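Local atomic coordinates of surface layer protein (Geobacillus stearothermophilus, PDB entry 4UJ7), a protein that probably self-assembles into the crystalline surface layer coating the bacterial cell, this calcium-binding fragment being its domains 5 and 6. Residues 153-157 with 174-178. Sequence-based numbering, arbitrary orientation. Where two conformers were deposited one is given.
Sequences ITNDV and SKSTA
Lys-175 reaches from its strand to the turn at 153-157, where its ammonium group meets backbone oxygens of the turn, illustrating how a lysine can join a strand to a loop through main-chain carbonyls. Its NZ donates to Asn-155 O over 3.0 Å, approaching from above the carbonyl plane, 52° out of it, with a bent C=O...N angle of 127°. A second bond, to Val-157 O, is weak and should be read with caution, because that oxygen is modelled too near its neighbour. The ammonium also donates to a water at 3.0 Å from NZ, and this water in turn gives a hydrogen to Asn-155 OD1, 3.0 Å away, so that backbone and side chain of one asparagine are both linked to the lysine. The reach comes from an extended chain beyond CG, which lies anti to the carbonyl carbon (chi1 -72°). Asn-155 crosses this chain at about a right angle, its OD1 3.7 Å from Lys-175 CD and equally far from Thr-177 OG1.

The setting is the Big-like, immunoglobulin-type beta sandwich of the second domain in this fragment: the turn carries the chain from strand 149-152 in one sheet to strand 158-160 in the other, and strand 171-178 belongs to the former. With an alanine here in place of Lys-175, Asn-155 O is likely to lose its charged donor and the bridging water its tie to the strand.

Farther out, the turn is shaped by Asp-156 N bonding Ile-153 O at 2.8 Å and anchored by Thr-154 OG1, which hydrogen-bonds Asp-152 OD1 and Val-140 N. The buried Val-157 packs against Val-140, Val-201 and Leu-208. On the strand side, Thr-177 OG1 is hydrogen-bonded to Thr-182 OG1, while Lys-175 rests against Tyr-184 on the adjoining strand 181-188.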
# COMPACT_ATOMS: atom_id res chain seq x y z
N ILE A 153 -12.31 4.67 2.13
CA ILE A 153 -13.17 5.66 1.49
C ILE A 153 -12.72 6.00 0.08
O ILE A 153 -13.14 7.02 -0.49
CB ILE A 153 -13.34 6.96 2.35
CG1 ILE A 153 -12.01 7.71 2.54
CG2 ILE A 153 -14.01 6.63 3.69
CD1 ILE A 153 -12.20 9.14 3.03
N THR A 154 -11.90 5.14 -0.51
CA THR A 154 -11.36 5.38 -1.86
C THR A 154 -12.43 5.65 -2.90
O THR A 154 -12.24 6.50 -3.77
CB THR A 154 -10.46 4.21 -2.33
OG1 THR A 154 -9.53 3.90 -1.29
CG2 THR A 154 -9.68 4.59 -3.58
N ASN A 155 -13.56 4.95 -2.80
CA ASN A 155 -14.64 5.15 -3.74
C ASN A 155 -15.40 6.47 -3.55
O ASN A 155 -16.07 6.94 -4.47
CB ASN A 155 -15.61 3.97 -3.69
CG ASN A 155 -16.52 3.91 -4.91
OD1 ASN A 155 -16.10 4.19 -6.03
ND2 ASN A 155 -17.78 3.57 -4.68
N ASP A 156 -15.27 7.06 -2.37
CA ASP A 156 -16.03 8.27 -2.01
C ASP A 156 -15.32 9.55 -2.40
O ASP A 156 -15.94 10.62 -2.51
CB ASP A 156 -16.28 8.30 -0.50
CG ASP A 156 -17.05 7.09 0.01
OD1 ASP A 156 -17.95 6.60 -0.70
OD2 ASP A 156 -16.75 6.64 1.13
N VAL A 157 -14.01 9.46 -2.61
CA VAL A 157 -13.18 10.64 -2.85
C VAL A 157 -13.07 10.90 -4.35
O VAL A 157 -13.40 10.04 -5.17
CB VAL A 157 -11.76 10.52 -2.23
CG1 VAL A 157 -11.82 10.25 -0.73
CG2 VAL A 157 -10.93 9.43 -2.91
N SER A 174 -8.03 7.34 -12.29
CA SER A 174 -9.30 6.65 -12.53
C SER A 174 -9.64 5.64 -11.43
O SER A 174 -8.78 4.83 -11.06
CB SER A 174 -9.20 5.89 -13.85
OG SER A 174 -8.08 5.02 -13.82
N LYS A 175 -10.87 5.66 -10.93
CA LYS A 175 -11.32 4.67 -9.95
C LYS A 175 -11.54 3.33 -10.62
O LYS A 175 -12.23 3.25 -11.63
CB LYS A 175 -12.65 5.08 -9.31
CG LYS A 175 -12.53 6.24 -8.35
CD LYS A 175 -13.88 6.56 -7.72
CE LYS A 175 -13.77 7.87 -6.98
NZ LYS A 175 -15.09 8.54 -6.77
N SER A 176 -10.97 2.29 -10.03
CA SER A 176 -11.17 0.93 -10.53
C SER A 176 -11.79 0.12 -9.42
O SER A 176 -11.16 -0.11 -8.39
CB SER A 176 -9.84 0.34 -10.98
OG SER A 176 -9.34 1.12 -12.06
N THR A 177 -13.04 -0.29 -9.62
CA THR A 177 -13.83 -0.92 -8.56
C THR A 177 -14.25 -2.32 -8.98
O THR A 177 -14.81 -2.50 -10.06
CB THR A 177 -15.08 -0.09 -8.25
OG1 THR A 177 -14.67 1.21 -7.79
CG2 THR A 177 -15.93 -0.76 -7.18
N ALA A 178 -13.98 -3.29 -8.12
CA ALA A 178 -14.42 -4.67 -8.36
C ALA A 178 -14.70 -5.33 -7.05
O ALA A 178 -13.94 -5.17 -6.10
CB ALA A 178 -13.36 -5.45 -9.14
O HOH W 1 -17.29 6.58 -7.41